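Local coordinates for lactococcus lactis MG1363 DpsA (PDB 1ZS3), which binds DNA with the help of an N-terminal helix and, as a twelve-subunit Dps shell of the ferritin-like family, probably protects the cell against oxidative stress, at residues K24-A27 with G28-L31; A52-P55 with V56-E59; R131-K134 with L135-E139. All coordinates share one frame; numbering follows the deposited sequence.

Overall arrangement
Following the chain from its N terminus, helix 5-23 comes first, probably the N-terminal helix required for DNA binding in these Dps proteins. Contact 1 (24-31) closes the short loop after it and starts helix 27-51. At the far end of that helix, contact 2 (52-59) turns the chain tightly into helix 55-81; its centre is about 37 Å from that of contact 1, on the opposite side of the subunit. Contact 3 (131-139) forms the last turns of helix 111-138. The three follow in series, none nested or crossed, yet contact 3 returns to contact 1, their centres about 9 Å apart, tying the start of one bundle helix to the end of another.

Contact 1 of 3, residues K24-A27 with G28-L31; sequences KPTA and GAML
The backbone passes from loop into helix between T26 and M30, where T26 O takes the N-H of M30 at 3.2 Å in a nearly straight bond (172° at the hydrogen), and A27 O takes that of L31 in the next step. T26 adds a side-chain bond of its own. With chi1 at 58° its hydroxyl sits between backbone N and carbonyl carbon, turned toward the first turn, and OG1 accepts from A29 N at 3.3 Å. The bond is bent, 142° at the hydrogen, but it makes T26 a textbook N-cap, occupying an amide that no preceding turn could serve. The methyl of A29 lies against the same hydroxyl, CB 3.4 Å from OG1. One residue back, P25 meets M30 loosely through carbon alone: the methionine chain bends at chi2 and chi3, which leaves its methyl CE 4.3 Å from P25 CB. Outside this turn, A27 N is hydrogen-bonded to E139 OE1 near the end of helix 111-138, and P25 and A27 both rest on L135 of that helix. T26 and A29 touch D21 and H22 of helix 5-23, while L31 faces L144 and V148 of helix 142-165.

Contact 2 of 3, residues A52-P55 with V56-E59; sequences AKSP and VKCE
S54 meets K57 and C58 at the opening of helix 55-81, and it does so with both its side chain and its carbonyl. The close side of the contact lies here. S54 carries OG anti to its own backbone N (chi1 165°), a setting that brings the hydroxyl in front of the first helical amides. OG accepts from K57 N at 3.4 Å, a weak bond by length although almost straight (173°), and more weakly still from V56 N, whose N-H points well off it (128°). The carbonyl of S54 serves the following amide: C58 N reaches S54 O at 3.1 Å. The aliphatic stem of K57 runs alongside the serine, its CG 3.7 Å from S54 CB, before the chain carries the ammonium group onward. On another face of the turn, C58 folds its thiol back toward the preceding loop, and SG comes within 3.7 Å of the methyl CB of A52, a buried residue.

The other side is looser and open to solvent. The side chain of V56 reaches the serine hydroxyl through CB. E59 is held through its backbone, E59 N donating to P55 O at 3.2 Å, while its carboxylate leads away. The carboxylate of D111 accepts the backbone N-H groups of K53 and S54, and P55 packs on N161 of a second subunit. Serine as N-cap with proline in the first helical position, where no amide hydrogen is required, is a classic way to begin a helix; here it serves the short turn between consecutive helices of a ferritin-like bundle.

Contact 3 of 3, residues R131-K134 with L135-E139; sequences RAIK and LANKE
L135 keeps chi1 at -66°, with CG anti to its carbonyl carbon and beside its backbone N, and this swings the start of the side chain back over R131, where CG lies 3.4 Å from R131 O. K138 has the same kind of first torsion (chi1 -89°), which lays CG and CD along the carbonyl of K134, each 3.9 Å from K134 O. I133 and N137 lie side by side, their side chains pointing the same way. Beneath these side chains runs the regular i to i+4 ladder of an alpha-helix: L135 N bonds to R131 O at 3.0 Å, A136 N to A132 O at 3.0 Å, N137 N to I133 O at 3.1 Å, and K138 N to K134 O at 3.3 Å. One more rung follows, E139 N to L135 O at 2.9 Å. This is the final part of a long helix in the four-helix bundle of the ferritin-like fold, and its sides face different neighbours. I133 packs on Y152 of helix 142-165 and on F142 of a third subunit, and A136 and N137 touch A145. A132 leans on M30 of helix 27-51, the helix whose first turn also receives L135 through A27. R131 makes a cation-pi contact with F128 of its own helix. At the end of the segment, the E139 carboxylate forms a salt bridge with K141.

Contact 1 of 3, residues K24-A27 with G28-L31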
loop_
_atom_site.group_PDB
_atom_site.type_symbol
_atom_site.label_atom_id
_atom_site.label_comp_id
_atom_site.label_asym_id
_atom_site.label_seq_id
_atom_site.Cartn_x
_atom_site.Cartn_y
_atom_site.Cartn_z
ATOM N N LYS A 24 -2.547 33.194 38.412
ATOM C CA LYS A 24 -1.187 32.877 38.865
ATOM C C LYS A 24 -0.290 32.348 37.786
ATOM O O LYS A 24 0.859 32.049 38.080
ATOM C CB LYS A 24 -1.262 31.784 39.927
ATOM C CG LYS A 24 -1.452 30.370 39.393
ATOM C CD LYS A 24 -2.615 29.668 40.087
ATOM C CE LYS A 24 -2.315 29.269 41.556
ATOM N NZ LYS A 24 -3.561 29.318 42.408
ATOM N N PRO A 25 -0.712 32.494 36.530
ATOM C CA PRO A 25 -1.113 31.427 35.575
ATOM C C PRO A 25 -0.634 30.014 35.802
ATOM O O PRO A 25 0.550 29.822 36.104
ATOM C CB PRO A 25 -0.573 31.939 34.227
ATOM C CG PRO A 25 0.222 33.182 34.594
ATOM C CD PRO A 25 -0.505 33.761 35.825
ATOM N N THR A 26 -1.529 29.025 35.647
ATOM C CA THR A 26 -1.117 27.627 35.431
ATOM C C THR A 26 -0.898 27.341 33.931
ATOM O O THR A 26 -1.281 28.139 33.057
ATOM C CB THR A 26 -2.125 26.571 35.970
ATOM O OG1 THR A 26 -3.410 26.739 35.360
ATOM C CG2 THR A 26 -2.378 26.743 37.449
ATOM N N ALA A 27 -0.309 26.180 33.651
ATOM C CA ALA A 27 -0.106 25.761 32.286
ATOM C C ALA A 27 -1.492 25.614 31.626
ATOM O O ALA A 27 -1.740 26.250 30.611
ATOM C CB ALA A 27 0.659 24.458 32.232
ATOM N N GLY A 28 -2.396 24.854 32.239
ATOM C CA GLY A 28 -3.724 24.552 31.684
ATOM C C GLY A 28 -4.567 25.778 31.434
ATOM O O GLY A 28 -5.431 25.813 30.563
ATOM N N ALA A 29 -4.354 26.812 32.233
ATOM C CA ALA A 29 -5.113 28.070 32.072
ATOM C C ALA A 29 -4.612 28.754 30.804
ATOM O O ALA A 29 -5.404 29.062 29.906
ATOM C CB ALA A 29 -4.863 28.999 33.280
ATOM N N MET A 30 -3.291 28.975 30.746
ATOM C CA MET A 30 -2.663 29.531 29.562
ATOM C C MET A 30 -3.028 28.814 28.250
ATOM O O MET A 30 -3.232 29.466 27.231
ATOM C CB MET A 30 -1.155 29.533 29.747
ATOM C CG MET A 30 -0.407 30.349 28.730
ATOM S SD MET A 30 -1.061 32.058 28.679
ATOM C CE MET A 30 -0.038 32.757 30.044
ATOM N N LEU A 31 -3.130 27.494 28.291
ATOM C CA LEU A 31 -3.452 26.674 27.135
ATOM C C LEU A 31 -4.900 26.768 26.715
ATOM O O LEU A 31 -5.253 26.287 25.633
ATOM C CB LEU A 31 -3.120 25.207 27.388
ATOM C CG LEU A 31 -1.634 24.871 27.396
ATOM C CD1 LEU A 31 -1.380 23.491 27.991
ATOM C CD2 LEU A 31 -1.062 24.989 25.996
#

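Contact 2 of 3, residues A52-P55 with V56-E59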
loop_
_atom_site.group_PDB
_atom_site.type_symbol
_atom_site.label_atom_id
_atom_site.label_comp_id
_atom_site.label_asym_id
_atom_site.label_seq_id
_atom_site.Cartn_x
_atom_site.Cartn_y
_atom_site.Cartn_z
ATOM N N ALA A 52 -11.086 31.955 -1.012
ATOM C CA ALA A 52 -9.883 32.340 -1.724
ATOM C C ALA A 52 -10.001 31.906 -3.169
ATOM O O ALA A 52 -10.709 30.968 -3.485
ATOM C CB ALA A 52 -8.647 31.750 -1.062
ATOM N N LYS A 53 -9.387 32.627 -4.090
ATOM C CA LYS A 53 -9.572 32.354 -5.518
ATOM C C LYS A 53 -8.685 31.182 -5.999
ATOM O O LYS A 53 -9.206 30.139 -6.447
ATOM C CB LYS A 53 -9.316 33.644 -6.308
ATOM C CG LYS A 53 -10.053 34.927 -5.807
ATOM C CD LYS A 53 -11.599 34.809 -5.597
ATOM C CE LYS A 53 -12.182 36.085 -4.932
ATOM N NZ LYS A 53 -12.799 35.867 -3.556
ATOM N N SER A 54 -7.343 31.321 -5.853
ATOM C CA SER A 54 -6.358 30.319 -6.287
ATOM C C SER A 54 -6.662 29.010 -5.632
ATOM O O SER A 54 -6.645 28.929 -4.400
ATOM C CB SER A 54 -4.962 30.772 -5.879
ATOM O OG SER A 54 -4.035 29.714 -5.950
ATOM N N PRO A 55 -6.950 27.973 -6.420
ATOM C CA PRO A 55 -7.312 26.683 -5.822
ATOM C C PRO A 55 -6.087 26.049 -5.112
ATOM O O PRO A 55 -6.285 25.202 -4.267
ATOM C CB PRO A 55 -7.806 25.845 -7.016
ATOM C CG PRO A 55 -7.195 26.456 -8.221
ATOM C CD PRO A 55 -6.907 27.910 -7.897
ATOM N N VAL A 56 -4.859 26.487 -5.417
ATOM C CA VAL A 56 -3.658 26.020 -4.716
ATOM C C VAL A 56 -3.669 26.544 -3.302
ATOM O O VAL A 56 -3.543 25.764 -2.364
ATOM C CB VAL A 56 -2.335 26.432 -5.445
ATOM C CG1 VAL A 56 -1.181 26.484 -4.516
ATOM C CG2 VAL A 56 -2.019 25.462 -6.565
ATOM N N LYS A 57 -3.897 27.840 -3.128
ATOM C CA LYS A 57 -3.986 28.427 -1.777
ATOM C C LYS A 57 -5.180 27.867 -0.985
ATOM O O LYS A 57 -5.098 27.702 0.211
ATOM C CB LYS A 57 -3.998 29.951 -1.861
ATOM C CG LYS A 57 -2.899 30.497 -2.760
ATOM C CD LYS A 57 -2.727 31.979 -2.589
ATOM C CE LYS A 57 -1.371 32.450 -3.168
ATOM N NZ LYS A 57 -1.517 33.205 -4.461
ATOM N N CYS A 58 -6.258 27.499 -1.665
ATOM C CA CYS A 58 -7.379 26.862 -0.989
ATOM C C CYS A 58 -7.075 25.493 -0.406
ATOM O O CYS A 58 -7.587 25.200 0.677
ATOM C CB CYS A 58 -8.606 26.751 -1.905
ATOM S SG CYS A 58 -9.392 28.335 -2.255
ATOM N N GLU A 59 -6.325 24.652 -1.127
ATOM C CA GLU A 59 -5.992 23.300 -0.680
ATOM C C GLU A 59 -5.050 23.398 0.509
ATOM O O GLU A 59 -5.197 22.664 1.489
ATOM C CB GLU A 59 -5.338 22.520 -1.813
ATOM C CG GLU A 59 -5.439 20.974 -1.715
ATOM C CD GLU A 59 -4.333 20.220 -2.505
ATOM O OE1 GLU A 59 -3.124 20.230 -2.104
ATOM O OE2 GLU A 59 -4.710 19.584 -3.538
#

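Contact 3 of 3, residues R131-K134 with L135-E139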
loop_
_atom_site.group_PDB
_atom_site.type_symbol
_atom_site.label_atom_id
_atom_site.label_comp_id
_atom_site.label_asym_id
_atom_site.label_seq_id
_atom_site.Cartn_x
_atom_site.Cartn_y
_atom_site.Cartn_z
ATOM N N ARG A 131 4.602 30.921 26.362
ATOM C CA ARG A 131 4.377 30.947 27.788
ATOM C C ARG A 131 3.932 29.582 28.274
ATOM O O ARG A 131 4.384 29.126 29.310
ATOM C CB ARG A 131 3.343 32.033 28.155
ATOM C CG ARG A 131 3.899 33.463 28.049
ATOM C CD ARG A 131 3.022 34.557 28.706
ATOM N NE ARG A 131 2.332 35.377 27.692
ATOM C CZ ARG A 131 1.396 36.303 27.957
ATOM N NH1 ARG A 131 0.853 36.989 26.945
ATOM N NH2 ARG A 131 0.998 36.528 29.217
ATOM N N ALA A 132 3.049 28.915 27.538
ATOM C CA ALA A 132 2.567 27.620 27.964
ATOM C C ALA A 132 3.712 26.545 27.960
ATOM O O ALA A 132 3.687 25.595 28.736
ATOM C CB ALA A 132 1.424 27.178 27.111
ATOM N N ILE A 133 4.715 26.697 27.094
ATOM C CA ILE A 133 5.856 25.811 27.094
ATOM C C ILE A 133 6.538 25.979 28.398
ATOM O O ILE A 133 6.753 24.993 29.084
ATOM C CB ILE A 133 6.803 26.118 25.940
ATOM C CG1 ILE A 133 6.106 25.723 24.631
ATOM C CG2 ILE A 133 8.187 25.454 26.144
ATOM C CD1 ILE A 133 6.765 26.249 23.416
ATOM N N LYS A 134 6.910 27.224 28.731
ATOM C CA LYS A 134 7.685 27.515 29.935
ATOM C C LYS A 134 6.958 27.055 31.205
ATOM O O LYS A 134 7.591 26.514 32.110
ATOM C CB LYS A 134 8.008 29.005 30.045
ATOM C CG LYS A 134 8.933 29.579 28.962
ATOM C CD LYS A 134 9.200 31.066 29.232
ATOM C CE LYS A 134 9.878 31.792 28.067
ATOM N NZ LYS A 134 9.185 33.124 27.733
ATOM N N LEU A 135 5.642 27.259 31.281
ATOM C CA LEU A 135 4.844 26.869 32.450
ATOM C C LEU A 135 4.814 25.374 32.537
ATOM O O LEU A 135 4.965 24.817 33.624
ATOM C CB LEU A 135 3.400 27.425 32.413
ATOM C CG LEU A 135 3.259 28.964 32.513
ATOM C CD1 LEU A 135 1.800 29.405 32.637
ATOM C CD2 LEU A 135 4.122 29.564 33.642
ATOM N N ALA A 136 4.693 24.699 31.397
ATOM C CA ALA A 136 4.542 23.257 31.390
ATOM C C ALA A 136 5.803 22.605 31.935
ATOM O O ALA A 136 5.722 21.595 32.636
ATOM C CB ALA A 136 4.229 22.763 29.980
ATOM N N ASN A 137 6.962 23.199 31.656
ATOM C CA ASN A 137 8.211 22.647 32.123
ATOM C C ASN A 137 8.384 22.828 33.621
ATOM O O ASN A 137 8.905 21.914 34.289
ATOM C CB ASN A 137 9.433 23.185 31.358
ATOM C CG ASN A 137 9.559 22.553 29.933
ATOM O OD1 ASN A 137 9.652 23.272 28.951
ATOM N ND2 ASN A 137 9.516 21.218 29.847
ATOM N N LYS A 138 7.980 24.001 34.153
ATOM C CA LYS A 138 7.974 24.310 35.612
ATOM C C LYS A 138 7.089 23.314 36.292
ATOM O O LYS A 138 7.459 22.748 37.306
ATOM C CB LYS A 138 7.394 25.708 35.889
ATOM C CG LYS A 138 8.411 26.883 35.869
ATOM C CD LYS A 138 7.688 28.232 35.617
ATOM C CE LYS A 138 8.666 29.385 35.247
ATOM N NZ LYS A 138 8.203 30.758 35.749
ATOM N N GLU A 139 5.919 23.123 35.732
ATOM C CA GLU A 139 4.941 22.236 36.361
ATOM C C GLU A 139 5.347 20.757 36.244
ATOM O O GLU A 139 4.656 19.911 36.814
ATOM C CB GLU A 139 3.534 22.498 35.782
ATOM C CG GLU A 139 2.920 23.773 36.357
ATOM C CD GLU A 139 1.584 24.165 35.773
ATOM O OE1 GLU A 139 1.383 25.399 35.704
ATOM O OE2 GLU A 139 0.729 23.294 35.405
#